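Local coordinates for CrRbcX-IIa (Chlamydomonas reinhardtii, PDB 5BS1), which probably acts as a dimeric chaperone that assists assembly of the Rubisco large subunits, at residues D6-S9 with G10-P13; F25-V28 with A29-V33; M72-V75 with M76-N79; E91-L94 with D95-E98; W99-T102 with M103-S107. All coordinates share one frame; numbering follows the deposited sequence. Where two conformers were deposited one is given.

Interaction 1: residues D6-S9 with G10-P13; sequences DSFS and GASP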
# COMPACT_ATOMS: atom_id res chain seq x y z
N ASP A 6 -5.10 -6.34 3.28
CA ASP A 6 -6.19 -5.63 2.62
C ASP A 6 -6.98 -6.49 1.65
O ASP A 6 -6.58 -7.62 1.30
CB ASP A 6 -5.68 -4.33 1.95
CG ASP A 6 -5.69 -3.13 2.94
OD1 ASP A 6 -5.58 -3.32 4.17
OD2 ASP A 6 -5.85 -1.99 2.50
N SER A 7 -8.16 -5.99 1.26
CA SER A 7 -9.09 -6.73 0.42
C SER A 7 -9.40 -8.08 1.06
O SER A 7 -9.51 -8.21 2.29
CB SER A 7 -8.50 -6.87 -0.99
OG SER A 7 -9.41 -7.41 -1.96
N PHE A 8 -9.61 -9.07 0.22
CA PHE A 8 -10.04 -10.39 0.71
C PHE A 8 -8.95 -11.42 0.55
O PHE A 8 -8.09 -11.29 -0.32
CB PHE A 8 -11.33 -10.81 0.00
CG PHE A 8 -11.22 -10.91 -1.50
CD1 PHE A 8 -11.55 -9.85 -2.31
CD2 PHE A 8 -10.86 -12.11 -2.10
CE1 PHE A 8 -11.48 -9.95 -3.67
CE2 PHE A 8 -10.78 -12.22 -3.47
CZ PHE A 8 -11.08 -11.14 -4.26
N SER A 9 -8.96 -12.45 1.43
CA SER A 9 -8.10 -13.59 1.24
C SER A 9 -8.47 -14.28 -0.08
O SER A 9 -9.62 -14.69 -0.27
CB SER A 9 -8.21 -14.59 2.41
OG SER A 9 -7.36 -15.70 2.21
N GLY A 10 -7.51 -14.40 -0.97
CA GLY A 10 -7.75 -14.86 -2.33
C GLY A 10 -7.59 -13.79 -3.41
O GLY A 10 -7.58 -14.08 -4.61
N ALA A 11 -7.54 -12.54 -2.98
CA ALA A 11 -7.27 -11.42 -3.91
C ALA A 11 -5.85 -11.46 -4.39
O ALA A 11 -4.95 -11.86 -3.67
CB ALA A 11 -7.52 -10.11 -3.20
N SER A 12 -5.62 -10.93 -5.60
CA SER A 12 -4.25 -10.80 -6.09
C SER A 12 -3.49 -9.76 -5.35
O SER A 12 -4.10 -8.89 -4.73
CB SER A 12 -4.24 -10.42 -7.56
OG SER A 12 -4.86 -9.14 -7.71
N PRO A 13 -2.16 -9.79 -5.44
CA PRO A 13 -1.39 -8.69 -4.84
C PRO A 13 -1.79 -7.33 -5.44
O PRO A 13 -1.84 -6.33 -4.75
CB PRO A 13 0.05 -9.07 -5.16
CG PRO A 13 0.02 -10.56 -5.18
CD PRO A 13 -1.26 -10.88 -5.89
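The methyl group of Ala11 lies over the face of the Phe8 ring; the methyl covers the ring while the backbone turn sets the two residues side by side. CB of Ala11 stands 3.8 Å from the centroid of the Phe8 ring and only 7° off the ring normal, so the contact is a CH-pi interaction made near the centre of the face. The first torsion of Phe8 explains the placement: with chi1 at 60°, CG is tucked between the backbone N and the carbonyl carbon, and the ring folds back across the turn. On the same methyl, Ser7 packs with its hydroxyl, OG of Ser7 lying 3.5 Å from CB of Ala11.

The backbone beneath is a type II beta turn from Phe8 to Ala11, closed by the bond from Ala11 N to Phe8 O at 3.0 Å with an N-H...O angle of 159°. Gly10 takes the third position of the turn with a positive phi, the conformation a type II turn needs there.

The turn leads directly into helix 13-38. Ser12 is the N-cap, its OG bonded to the backbone N of Arg15, and Pro13 packs on Tyr93 of the second subunit. The touching residues are all partly or fully exposed, and several also meet a crystal neighbour. The chemistry implies a surface loop shaped by one backbone bond, a glycine and a methyl-on-ring contact, rather than by a buried core.

Interaction 2: residues F25-V28 with A29-V33; sequences FTFV and AARVV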
# COMPACT_ATOMS: atom_id res chain seq x y z
N PHE A 25 -6.02 7.00 -0.14
CA PHE A 25 -6.56 8.17 -0.80
C PHE A 25 -7.69 8.79 0.01
O PHE A 25 -7.83 10.01 0.07
CB PHE A 25 -7.00 7.86 -2.23
CG PHE A 25 -5.89 7.33 -3.15
CD1 PHE A 25 -4.53 7.52 -2.88
CD2 PHE A 25 -6.24 6.71 -4.32
CE1 PHE A 25 -3.55 7.03 -3.75
CE2 PHE A 25 -5.27 6.22 -5.18
CZ PHE A 25 -3.93 6.40 -4.90
N THR A 26 -8.49 7.95 0.65
CA THR A 26 -9.53 8.44 1.52
C THR A 26 -8.95 9.20 2.68
O THR A 26 -9.44 10.27 3.04
CB THR A 26 -10.43 7.27 2.02
OG1 THR A 26 -10.99 6.59 0.86
CG2 THR A 26 -11.56 7.78 2.89
N PHE A 27 -7.88 8.66 3.28
CA PHE A 27 -7.17 9.31 4.40
C PHE A 27 -6.52 10.61 3.96
O PHE A 27 -6.61 11.63 4.66
CB PHE A 27 -6.13 8.33 4.94
CG PHE A 27 -5.28 8.90 6.04
CD1 PHE A 27 -5.72 8.87 7.34
CD2 PHE A 27 -4.05 9.48 5.75
CE1 PHE A 27 -4.93 9.40 8.35
CE2 PHE A 27 -3.26 10.00 6.75
CZ PHE A 27 -3.70 9.96 8.05
N VAL A 28 -5.88 10.59 2.80
CA VAL A 28 -5.30 11.81 2.23
C VAL A 28 -6.37 12.88 2.07
O VAL A 28 -6.15 14.05 2.45
CB VAL A 28 -4.58 11.54 0.89
CG1 VAL A 28 -4.27 12.85 0.16
CG2 VAL A 28 -3.30 10.77 1.16
N ALA A 29 -7.50 12.51 1.49
CA ALA A 29 -8.61 13.43 1.28
C ALA A 29 -9.06 14.04 2.61
O ALA A 29 -9.35 15.24 2.69
CB ALA A 29 -9.80 12.75 0.59
N ALA A 30 -9.22 13.20 3.62
CA ALA A 30 -9.64 13.66 4.93
C ALA A 30 -8.68 14.70 5.49
O ALA A 30 -9.11 15.72 6.07
CB ALA A 30 -9.76 12.50 5.92
N ARG A 31 -7.37 14.44 5.36
CA ARG A 31 -6.37 15.41 5.81
C ARG A 31 -6.46 16.70 5.05
O ARG A 31 -6.37 17.77 5.65
CB ARG A 31 -4.96 14.87 5.69
CG ARG A 31 -4.62 13.79 6.68
CD ARG A 31 -3.11 13.53 6.59
NE ARG A 31 -2.34 14.57 7.29
CZ ARG A 31 -1.20 15.13 6.86
NH1 ARG A 31 -0.60 16.04 7.62
NH2 ARG A 31 -0.66 14.81 5.69
N VAL A 32 -6.64 16.63 3.74
CA VAL A 32 -6.80 17.81 2.89
C VAL A 32 -7.98 18.65 3.32
O VAL A 32 -7.87 19.86 3.51
CB VAL A 32 -6.95 17.43 1.39
CG1 VAL A 32 -7.47 18.59 0.54
CG2 VAL A 32 -5.63 16.93 0.84
N VAL A 33 -9.12 18.00 3.52
CA VAL A 33 -10.33 18.69 3.89
C VAL A 33 -10.20 19.28 5.29
O VAL A 33 -10.65 20.38 5.52
CB VAL A 33 -11.56 17.76 3.72
CG1 VAL A 33 -12.83 18.36 4.32
CG2 VAL A 33 -11.79 17.47 2.24
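Helix 13-38, the first long helix of this all-helical RbcX fold, carries this contact as two consecutive turns of one continuous helix. Four consecutive i to i+4 backbone bonds give the evidence for regular alpha-helix: Ala29 N to Phe25 O, Ala30 N to Thr26 O, Arg31 N to Phe27 O and Val32 N to Val28 O, all between 2.9 and 3.0 Å and all close to straight.

The outer face of the helix is marked by Phe27 and Arg31. The Phe27 CG is anti to the backbone N (chi1 177°), which carries the ring toward the next turn. CG of Arg31 lies over one face of that ring near the rim, and CD passes beyond the CE2 side, CD of Arg31 being 3.5 Å from CE2 of Phe27. The Arg31 chain then bends at chi3 (77°), and its guanidinium runs on past the ring without stacking on it. Both residues are exposed; two conformers were modelled for Arg31, so this describes one of them.

The inner faces serve other helices. Phe25 meets the rings of Tyr93 and Phe97, Ala29 rests on Val89 of helix 80-96, and Ala30 packs against Trp71 and Leu59. The buried OG1 of Thr26 has Arg22 O as its main partner, with Gly67 O and Arg90 NH1 also within hydrogen-bonding reach; its one proton can serve only one of the carbonyls at a time. Val28 faces Pro13 of the second subunit.

One turn apart, the two valines meet loosely, CG1 of Val28 lying 4.4 Å from CG2 of Val32, while that same CG2 of Val32 comes to 3.3 Å from Val28 O.

Interaction 3: residues M72-V75 with M76-N79; sequences MAAV and MRKN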
# COMPACT_ATOMS: atom_id res chain seq x y z
N MSE A 72 -16.73 6.03 4.91
CA MSE A 72 -17.38 7.10 4.16
C MSE A 72 -18.89 7.04 4.33
O MSE A 72 -19.53 8.06 4.42
CB MSE A 72 -16.98 7.01 2.68
CG MSE A 72 -17.46 8.23 1.90
SE MSE A 72 -16.57 9.87 2.47
CE MSE A 72 -14.89 9.46 1.57
N ALA A 73 -19.46 5.84 4.36
CA ALA A 73 -20.90 5.70 4.54
C ALA A 73 -21.31 6.23 5.91
O ALA A 73 -22.34 6.87 6.03
CB ALA A 73 -21.28 4.24 4.42
N ALA A 74 -20.47 5.98 6.90
CA ALA A 74 -20.69 6.51 8.26
C ALA A 74 -20.63 8.03 8.29
O ALA A 74 -21.46 8.68 8.93
CB ALA A 74 -19.70 5.91 9.23
N VAL A 75 -19.65 8.61 7.61
CA VAL A 75 -19.59 10.05 7.51
C VAL A 75 -20.86 10.60 6.84
O VAL A 75 -21.44 11.57 7.30
CB VAL A 75 -18.34 10.54 6.74
CG1 VAL A 75 -18.34 12.04 6.61
CG2 VAL A 75 -17.06 10.10 7.43
N MSE A 76 -21.27 9.98 5.74
CA MSE A 76 -22.44 10.46 5.00
C MSE A 76 -23.69 10.41 5.86
O MSE A 76 -24.52 11.30 5.74
CB MSE A 76 -22.62 9.69 3.68
CG MSE A 76 -23.69 10.34 2.78
SE MSE A 76 -23.60 9.44 1.03
CE MSE A 76 -24.27 7.68 1.57
N ARG A 77 -23.82 9.40 6.71
CA ARG A 77 -24.99 9.33 7.62
C ARG A 77 -25.05 10.50 8.57
O ARG A 77 -26.13 10.94 8.94
CB ARG A 77 -25.02 8.04 8.42
CG ARG A 77 -25.72 6.93 7.67
CD ARG A 77 -25.96 5.71 8.50
NE ARG A 77 -24.90 4.76 8.20
CZ ARG A 77 -23.83 4.46 8.93
NH1 ARG A 77 -22.99 3.57 8.43
NH2 ARG A 77 -23.60 4.99 10.12
N LYS A 78 -23.90 11.01 8.96
CA LYS A 78 -23.82 12.12 9.92
C LYS A 78 -23.84 13.48 9.25
O LYS A 78 -24.41 14.44 9.77
CB LYS A 78 -22.54 11.99 10.75
CG LYS A 78 -22.32 13.10 11.77
CD LYS A 78 -23.43 13.05 12.82
CE LYS A 78 -23.39 14.20 13.80
NZ LYS A 78 -22.26 14.05 14.75
N ASN A 79 -23.18 13.59 8.10
CA ASN A 79 -22.94 14.86 7.48
C ASN A 79 -22.74 14.65 5.99
O ASN A 79 -21.64 14.41 5.51
CB ASN A 79 -21.71 15.57 8.08
CG ASN A 79 -21.61 17.01 7.67
OD1 ASN A 79 -21.93 17.38 6.54
ND2 ASN A 79 -21.17 17.86 8.59
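Arg77 lays its guanidinium over the backbone of the preceding turn, on the exposed side of helix 69-78. Ala74 CA is 3.4 Å from the plane of the Arg77 guanidinium and nearer the group's margin than its centre, with Ala73 O on the same face. A bend at chi3 (-98°) folds the chain back, bringing NH2 of Arg77 to 4.1 Å from CB of Ala74. This is van der Waals contact on the solvent side, with no side-chain hydrogen bond between the two segments.

The tight part is the backbone. Met76 N bonds to Met72 O at 2.9 Å, and Arg77 N to Ala73 O at 3.0 Å. The pattern then loosens: Lys78 N makes only weak bonds, to Ala74 O and Val75 O, before Asn79 N closes on Val75 O at 2.8 Å. Inward, selenomethionine Met72 packs on Leu86 and Val75 on Leu82 and Phe58, while Met72 and Ala73 also meet Leu117 of the second subunit.

Asn79 both leaves this helix and caps the next, with OD1 bonded to Leu82 N and ND2 to Asp54. The chemistry implies a direct junction: a single non-helical residue separates helix 69-78 from helix 80-96, and its polar side chain starts the second helix and ties it to helix 46-59.

Interaction 4: residues E91-L94 with D95-E98; sequences EAYL and DEFE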
# COMPACT_ATOMS: atom_id res chain seq x y z
N GLU A 91 -11.48 11.37 -5.19
CA GLU A 91 -11.59 11.07 -6.61
C GLU A 91 -10.63 11.98 -7.40
O GLU A 91 -9.91 11.49 -8.30
CB GLU A 91 -13.04 11.23 -7.08
CG GLU A 91 -13.24 10.84 -8.53
CD GLU A 91 -14.70 10.61 -8.93
OE1 GLU A 91 -15.60 10.38 -8.08
OE2 GLU A 91 -14.97 10.61 -10.16
N ALA A 92 -10.59 13.26 -7.06
CA ALA A 92 -9.66 14.17 -7.70
C ALA A 92 -8.22 13.73 -7.49
O ALA A 92 -7.39 13.85 -8.39
CB ALA A 92 -9.86 15.59 -7.20
N TYR A 93 -7.95 13.15 -6.34
CA TYR A 93 -6.59 12.76 -5.95
C TYR A 93 -6.06 11.66 -6.86
O TYR A 93 -4.85 11.56 -7.04
CB TYR A 93 -6.49 12.36 -4.46
CG TYR A 93 -5.09 12.20 -4.01
CD1 TYR A 93 -4.58 10.96 -3.66
CD2 TYR A 93 -4.23 13.28 -3.98
CE1 TYR A 93 -3.29 10.80 -3.23
CE2 TYR A 93 -2.91 13.14 -3.60
CZ TYR A 93 -2.44 11.90 -3.24
OH TYR A 93 -1.11 11.75 -2.89
N LEU A 94 -6.94 10.89 -7.48
CA LEU A 94 -6.52 9.87 -8.43
C LEU A 94 -5.64 10.42 -9.53
O LEU A 94 -4.74 9.72 -10.01
CB LEU A 94 -7.72 9.17 -9.07
CG LEU A 94 -8.65 8.43 -8.12
CD1 LEU A 94 -9.92 8.01 -8.84
CD2 LEU A 94 -7.90 7.26 -7.52
N ASP A 95 -5.91 11.65 -9.95
CA ASP A 95 -5.16 12.24 -11.04
C ASP A 95 -3.97 13.09 -10.55
O ASP A 95 -3.13 13.44 -11.36
CB ASP A 95 -6.08 13.07 -11.90
CG ASP A 95 -7.08 12.22 -12.66
OD1 ASP A 95 -6.79 11.05 -12.95
OD2 ASP A 95 -8.15 12.75 -12.94
N GLU A 96 -3.91 13.36 -9.25
CA GLU A 96 -2.78 14.08 -8.63
C GLU A 96 -1.67 13.12 -8.24
O GLU A 96 -0.47 13.44 -8.33
CB GLU A 96 -3.27 14.80 -7.37
CG GLU A 96 -4.37 15.81 -7.68
CD GLU A 96 -5.12 16.25 -6.43
OE1 GLU A 96 -4.49 16.39 -5.35
OE2 GLU A 96 -6.35 16.45 -6.54
N PHE A 97 -2.05 11.92 -7.81
CA PHE A 97 -1.10 10.93 -7.29
C PHE A 97 -0.12 10.55 -8.38
O PHE A 97 -0.48 10.30 -9.53
CB PHE A 97 -1.86 9.70 -6.82
CG PHE A 97 -1.02 8.64 -6.14
CD1 PHE A 97 -0.51 8.84 -4.86
CD2 PHE A 97 -0.81 7.41 -6.74
CE1 PHE A 97 0.19 7.87 -4.22
CE2 PHE A 97 -0.09 6.44 -6.11
CZ PHE A 97 0.44 6.67 -4.85
N GLU A 98 1.15 10.53 -8.01
CA GLU A 98 2.22 10.27 -8.99
C GLU A 98 2.47 8.75 -9.11
O GLU A 98 3.35 8.19 -8.49
CB GLU A 98 3.48 11.04 -8.61
CG GLU A 98 3.20 12.54 -8.69
CD GLU A 98 4.33 13.42 -8.22
OE1 GLU A 98 5.46 13.07 -8.49
OE2 GLU A 98 4.08 14.49 -7.64
O HOH W 1 -10.40 12.07 -11.01
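Aromatic packing comes first: Tyr93 and Phe97 meet through CE1 of Tyr93 and CD1 of Phe97, 3.8 Å apart. Their planes stand at 58° with ring centroids 5.9 Å apart, an oblique pairing. The hydroxyl of Tyr93 approaches the edge of the Phe97 ring, OH of Tyr93 lying 3.6 Å from CD1 of Phe97, while CB of Phe97 lies over one face of the tyrosine. Four residues apart in sequence, the two side chains come off the same side of the chain, as the CE1 to CD1 contact confirms. Trp99 adds an edge-to-face pair with Phe97.

A carboxylate-to-ring contact follows. OE1 of Glu96 lies in the plane of the Tyr93 ring at its edge, 3.4 Å from CD2 of Tyr93, with the carboxylate plane turned 85° from that of the ring. Such an approach would be mildly favourable for the carboxylate, but the placement is doubtful, as Glu96 was modelled in two conformers.

The backbone bonding changes to i to i+3 here, along the last residues of helix 80-96. Asp95 N turns to Ala92 O at 3.1 Å. Tyr93 O accepts a weak bond from Glu96 N and a firmer one from Phe97 N at 2.9 Å. Phe97 then leaves helical angles, and Glu98 is the N-cap position of helix 99-121.

Among solvent and outside partners, a water bridges Glu91 O, which Asp95 N does not reach, to OD2 of Asp95, donating to Glu91 O at 2.8 Å and to Asp95 OD2 at 3.0 Å. On the second subunit, Asn114 bonds OE1 of Glu91, and Glu14 bonds the backbone N of Glu98.

Interaction 5: residues W99-T102 with M103-S107; sequences WGKT and MEMAS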
# COMPACT_ATOMS: atom_id res chain seq x y z
N TRP A 99 1.66 8.12 -9.93
CA TRP A 99 1.64 6.67 -10.08
C TRP A 99 2.96 6.13 -10.54
O TRP A 99 3.46 5.16 -9.98
CB TRP A 99 0.56 6.27 -11.11
CG TRP A 99 -0.82 6.58 -10.66
CD1 TRP A 99 -1.54 7.71 -10.96
CD2 TRP A 99 -1.65 5.78 -9.83
NE1 TRP A 99 -2.76 7.66 -10.33
CE2 TRP A 99 -2.87 6.47 -9.66
CE3 TRP A 99 -1.49 4.54 -9.22
CZ2 TRP A 99 -3.91 5.97 -8.88
CZ3 TRP A 99 -2.54 4.04 -8.43
CH2 TRP A 99 -3.72 4.76 -8.29
N GLY A 100 3.51 6.73 -11.60
CA GLY A 100 4.74 6.20 -12.14
C GLY A 100 5.89 6.30 -11.16
O GLY A 100 6.65 5.35 -11.01
N LYS A 101 5.99 7.44 -10.48
CA LYS A 101 7.03 7.65 -9.50
C LYS A 101 6.97 6.62 -8.37
O LYS A 101 7.98 6.11 -7.92
CB LYS A 101 6.91 9.08 -8.93
CG LYS A 101 7.87 9.42 -7.83
CD LYS A 101 7.64 10.85 -7.33
CE LYS A 101 8.21 11.87 -8.27
NZ LYS A 101 8.08 13.22 -7.64
N THR A 102 5.76 6.32 -7.92
CA THR A 102 5.57 5.39 -6.83
C THR A 102 6.15 4.01 -7.15
O THR A 102 6.88 3.43 -6.35
CB THR A 102 4.06 5.28 -6.50
OG1 THR A 102 3.59 6.56 -6.10
CG2 THR A 102 3.80 4.29 -5.37
N MSE A 103 5.82 3.49 -8.33
CA MSE A 103 6.31 2.15 -8.73
C MSE A 103 7.81 2.19 -8.99
O MSE A 103 8.53 1.28 -8.62
CB MSE A 103 5.55 1.60 -9.92
CG MSE A 103 6.01 0.20 -10.34
SE MSE A 103 5.67 -1.15 -8.94
CE MSE A 103 6.57 -2.69 -9.75
N GLU A 104 8.31 3.27 -9.58
CA GLU A 104 9.77 3.39 -9.79
C GLU A 104 10.56 3.46 -8.49
O GLU A 104 11.58 2.79 -8.36
CB GLU A 104 10.11 4.51 -10.75
CG GLU A 104 11.59 4.57 -11.10
CD GLU A 104 12.12 3.31 -11.77
OE1 GLU A 104 11.40 2.49 -12.35
OE2 GLU A 104 13.35 3.06 -11.71
N MSE A 105 10.06 4.19 -7.50
CA MSE A 105 10.70 4.23 -6.17
C MSE A 105 10.69 2.85 -5.55
O MSE A 105 11.71 2.35 -5.03
CB MSE A 105 10.04 5.20 -5.19
CG MSE A 105 10.38 6.66 -5.50
SE MSE A 105 9.78 7.85 -4.05
CE MSE A 105 7.83 7.75 -4.28
N ALA A 106 9.54 2.17 -5.63
CA ALA A 106 9.41 0.82 -5.04
C ALA A 106 10.40 -0.15 -5.69
O ALA A 106 11.01 -0.98 -5.03
CB ALA A 106 7.99 0.31 -5.16
N SER A 107 10.54 -0.01 -7.00
CA SER A 107 11.38 -0.90 -7.81
C SER A 107 12.86 -0.61 -7.55
O SER A 107 13.63 -1.51 -7.22
CB SER A 107 11.03 -0.72 -9.28
OG SER A 107 9.70 -1.13 -9.54
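Lys101 overlaps the end of Met105 one turn further on, its CG lying 3.9 Å from the CE methyl of Met105. The selenomethionine chain bends at chi3 (-70°), which turns CE back toward the lysine. Met105 was modelled in two conformers, so this pairing describes one of them. The polar end of Lys101 belongs elsewhere: NZ forms salt bridges with Glu98 and with Asp6 of the second subunit, and also bonds Phe8 O of that subunit.

Both segments lie in the first turns of helix 99-121, where the i to i+4 pattern settles in. Met103 N to Trp99 O is weak at 3.3 Å, but Glu104 N to Gly100 O, Met105 N to Lys101 O (2.9 Å) and Ala106 N to Thr102 O are regular. Thr102 bonds back to Glu98 O through OG1.

The helix also forms part of the dimer interface, Trp99 and Met103 packing on Met103 and Trp99 of the second subunit. Met103 O is gripped twice, by Ser107 N at 2.9 Å and by Ser107 OG at 2.8 Å, from opposite faces of its carbonyl plane.

Interaction 1 is a surface turn, whereas interactions 2 to 5 are helical and partly buried. Interactions 2 and 4 share a core, with centres about 11 Å apart: Phe25 of helix 13-38 packs against Tyr93, Leu94 and Phe97 at the end of helix 80-96, and it also reaches Trp99 of interaction 5. Interactions 4 and 5 adjoin in the chain, joined by a probable hydrogen bond from Trp99 NE1 to Leu94 O. Interaction 3 lies about 33 Å from interaction 5, centre to centre, on the opposite side of the chain's centre, yet both touch the second subunit. The chemistry differs accordingly: aromatic packing at interactions 2 and 4, guanidinium over backbone at interaction 3, and at interaction 5 a lysine whose polar contacts reach Glu98 and Asp6 of the second subunit.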